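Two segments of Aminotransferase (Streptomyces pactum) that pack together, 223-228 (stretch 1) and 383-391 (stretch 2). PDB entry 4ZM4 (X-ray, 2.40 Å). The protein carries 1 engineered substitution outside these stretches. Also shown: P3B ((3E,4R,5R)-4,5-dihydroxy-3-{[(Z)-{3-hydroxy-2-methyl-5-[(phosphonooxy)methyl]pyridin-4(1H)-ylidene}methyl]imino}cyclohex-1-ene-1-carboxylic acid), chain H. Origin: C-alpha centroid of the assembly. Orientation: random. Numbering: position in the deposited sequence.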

# COMPACT_ATOMS: atom_id res chain seq x y z
N ASN B 223 4.93 18.32 -5.02
CA ASN B 223 6.20 17.67 -4.64
C ASN B 223 7.47 18.34 -5.20
O ASN B 223 8.55 17.74 -5.26
CB ASN B 223 6.20 16.20 -5.09
CG ASN B 223 5.18 15.36 -4.38
OD1 ASN B 223 5.40 14.88 -3.26
ND2 ASN B 223 4.09 15.09 -5.04
N ALA B 224 7.36 19.59 -5.62
CA ALA B 224 8.52 20.33 -6.13
C ALA B 224 8.14 21.80 -6.17
O ALA B 224 7.99 22.40 -7.26
CB ALA B 224 8.93 19.84 -7.52
N GLY B 225 8.01 22.38 -4.98
CA GLY B 225 7.44 23.71 -4.81
C GLY B 225 5.97 23.49 -4.97
O GLY B 225 5.54 22.37 -5.21
N VAL B 226 5.20 24.54 -4.83
CA VAL B 226 3.78 24.42 -5.01
C VAL B 226 3.48 25.25 -6.24
O VAL B 226 2.92 26.32 -6.15
CB VAL B 226 3.01 24.92 -3.76
CG1 VAL B 226 1.52 25.02 -4.03
CG2 VAL B 226 3.27 23.97 -2.60
N ILE B 227 3.86 24.75 -7.39
CA ILE B 227 3.68 25.47 -8.64
C ILE B 227 2.30 25.17 -9.24
O ILE B 227 2.07 24.09 -9.81
CB ILE B 227 4.80 25.16 -9.66
CG1 ILE B 227 6.16 25.42 -9.01
CG2 ILE B 227 4.64 26.02 -10.90
CD1 ILE B 227 7.35 24.98 -9.84
N PRO B 228 1.39 26.14 -9.14
CA PRO B 228 0.11 25.94 -9.78
C PRO B 228 0.21 25.92 -11.30
O PRO B 228 1.24 26.31 -11.88
CB PRO B 228 -0.71 27.16 -9.31
CG PRO B 228 0.30 28.22 -9.08
CD PRO B 228 1.59 27.54 -8.71
OAH P3B H . 2.75 5.75 -2.34
PBA P3B H . 2.12 6.94 -1.51
OAI P3B H . 3.27 7.46 -0.71
OAC P3B H . 0.99 6.51 -0.58
OAQ P3B H . 1.68 8.00 -2.72
CAM P3B H . 2.51 8.23 -3.91
CAV P3B H . 2.21 9.49 -4.36
CAL P3B H . 1.38 9.59 -5.46
NAP P3B H . 1.02 10.86 -5.91
CAU P3B H . 1.47 11.99 -5.27
CAA P3B H . 1.14 13.24 -5.73
CAW P3B H . 2.29 11.90 -4.24
OAE P3B H . 2.69 13.05 -3.65
CAX P3B H . 2.67 10.67 -3.70
CAJ P3B H . 3.57 10.60 -2.58
NAO P3B H . 4.21 11.72 -2.09
CAT P3B H . 5.15 11.66 -1.11
CAK P3B H . 5.74 10.47 -0.58
CAS P3B H . 6.75 10.45 0.36
CAR P3B H . 7.26 9.25 0.89
OAD P3B H . 8.09 9.23 1.82
OAB P3B H . 6.97 8.17 0.44
CAN P3B H . 7.11 11.56 1.03
CAY P3B H . 6.46 12.90 0.66
OAF P3B H . 7.57 13.81 0.72
CAZ P3B H . 5.68 12.94 -0.72
OAG P3B H . 4.70 14.03 -0.89
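Stretch 2 383-391: EPRDLRQLA

Stretch 1 has no regular secondary structure. Its backbone has phi/psi -165/70 at Ala224, then passes through a positive phi at Gly225 (77/178), and continues through Val226 and Ile227 to Pro228. Stretch 2 begins as a loop, Glu383 to Asp386, and enters a helix at Leu387 that continues beyond Ala391. The change is visible in the torsions: Asp386 is still extended at -154/174, whereas Leu387 is helical at -55/-46. Two backbone hydrogen bonds mark the first turn, Leu390 N to Asp386 O at 3.1 Å and Ala391 N to Leu387 O at 2.9 Å.

The register shows that the segments run in opposite senses where they meet. Ala224 CA lies 6.2 Å from Leu387 CA, and Ile227 CA lies 6.7 Å from Arg385 CA, so moving forward along stretch 1 means moving backward along stretch 2. No hydrogen bond joins them; the contact is one of packing and buries 269 Å², both sides summed.

Ile227 contributes the largest covered area, 89 Å². Its CA-to-CB bond points toward stretch 2, and with chi1 m and chi2 t the side chain reaches the backbone where loop becomes helix. Ile227 CG2 is 3.5 Å from Arg385 O, while Ile227 CD1 is 3.5 Å from Asp386 C and 3.9 Å from Leu387 N. The same methyl approaches one helix side chain, with Ile227 CD1 4.1 Å from Leu390 CD2. Val226, by contrast, points away and makes no contact.

Nearer the start of stretch 1, Ala224 CB packs on Leu387 CD1 at 3.8 Å. Leu390 points toward stretch 1, and its CD2 lies 3.7 Å from Gly225 CA. An ideal CB on Gly225 would fall 2.3 Å from Leu390 CD2, a clash; the positive phi independently favours glycine.

Polar contacts among Arg385, Asp386 and Gln389 link the end of the loop to the start of the helix. Asp386, whose CA-to-CB bond points away from stretch 1, is the N-cap: its OD1 accepts from Gln389 N at 2.9 Å, with an N-H...acceptor angle of 171°. Gln389 OE1 in turn accepts from Arg385 N at 2.9 Å and 166°, and Arg385 NH1 forms a salt bridge with Asp386 OD2 at 2.6 Å.

Asn223 stays clear of stretch 2 and binds P3B instead. Asn223 OD1 accepts from P3B OAG at 2.6 Å, and Asn223 ND2 donates to P3B OAE at 2.8 Å, so the ligand contact belongs to Asn223, one residue before the packing begins at Ala224.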

# COMPACT_ATOMS: atom_id res chain seq x y z
N GLU B 383 8.60 34.59 -11.15
CA GLU B 383 7.54 33.58 -10.94
C GLU B 383 7.84 32.33 -11.78
O GLU B 383 7.38 32.20 -12.90
CB GLU B 383 6.12 34.06 -11.23
CG GLU B 383 5.44 34.86 -10.12
CD GLU B 383 5.50 34.20 -8.74
OE1 GLU B 383 5.48 34.95 -7.75
OE2 GLU B 383 5.57 32.94 -8.63
N PRO B 384 8.69 31.45 -11.25
CA PRO B 384 9.07 30.29 -12.00
C PRO B 384 7.86 29.45 -12.31
O PRO B 384 6.94 29.37 -11.47
CB PRO B 384 10.02 29.55 -11.05
CG PRO B 384 9.67 30.03 -9.70
CD PRO B 384 9.32 31.47 -9.92
N ARG B 385 7.83 28.88 -13.51
CA ARG B 385 6.68 28.11 -13.96
C ARG B 385 6.92 26.61 -13.89
O ARG B 385 6.01 25.82 -14.07
CB ARG B 385 6.30 28.50 -15.40
CG ARG B 385 7.34 28.14 -16.46
CD ARG B 385 6.69 27.59 -17.75
NE ARG B 385 7.51 27.70 -18.97
CZ ARG B 385 8.36 26.77 -19.40
NH1 ARG B 385 8.56 25.62 -18.72
NH2 ARG B 385 9.04 26.99 -20.51
N ASP B 386 8.14 26.21 -13.55
CA ASP B 386 8.47 24.81 -13.45
C ASP B 386 9.62 24.58 -12.48
O ASP B 386 10.18 25.53 -11.96
CB ASP B 386 8.79 24.22 -14.83
CG ASP B 386 10.03 24.84 -15.48
OD1 ASP B 386 10.95 25.31 -14.77
OD2 ASP B 386 10.07 24.85 -16.73
N LEU B 387 9.91 23.30 -12.24
CA LEU B 387 10.93 22.87 -11.29
C LEU B 387 12.32 23.45 -11.52
O LEU B 387 12.99 23.85 -10.57
CB LEU B 387 11.00 21.31 -11.27
CG LEU B 387 12.17 20.65 -10.54
CD1 LEU B 387 12.14 21.03 -9.07
CD2 LEU B 387 12.16 19.13 -10.73
N ARG B 388 12.79 23.46 -12.77
CA ARG B 388 14.12 24.00 -13.08
C ARG B 388 14.22 25.49 -12.78
O ARG B 388 15.18 25.94 -12.16
CB ARG B 388 14.48 23.77 -14.53
CG ARG B 388 15.15 22.43 -14.74
CD ARG B 388 14.91 21.92 -16.13
NE ARG B 388 15.24 20.51 -16.19
CZ ARG B 388 16.48 20.04 -16.33
NH1 ARG B 388 17.53 20.87 -16.44
NH2 ARG B 388 16.68 18.71 -16.35
N GLN B 389 13.22 26.25 -13.22
CA GLN B 389 13.21 27.68 -12.97
C GLN B 389 13.22 27.98 -11.47
O GLN B 389 13.91 28.89 -11.04
CB GLN B 389 12.02 28.35 -13.68
CG GLN B 389 12.15 28.43 -15.21
CD GLN B 389 10.99 29.19 -15.90
OE1 GLN B 389 10.02 29.64 -15.26
NE2 GLN B 389 11.10 29.32 -17.22
N LEU B 390 12.46 27.22 -10.68
CA LEU B 390 12.36 27.47 -9.24
C LEU B 390 13.61 27.05 -8.50
O LEU B 390 14.12 27.79 -7.66
CB LEU B 390 11.15 26.76 -8.63
CG LEU B 390 11.01 26.72 -7.10
CD1 LEU B 390 10.94 28.12 -6.49
CD2 LEU B 390 9.77 25.92 -6.73
N ALA B 391 14.11 25.87 -8.83
CA ALA B 391 15.32 25.35 -8.17
C ALA B 391 16.48 26.28 -8.33
O ALA B 391 17.31 26.39 -7.45
CB ALA B 391 15.68 23.96 -8.70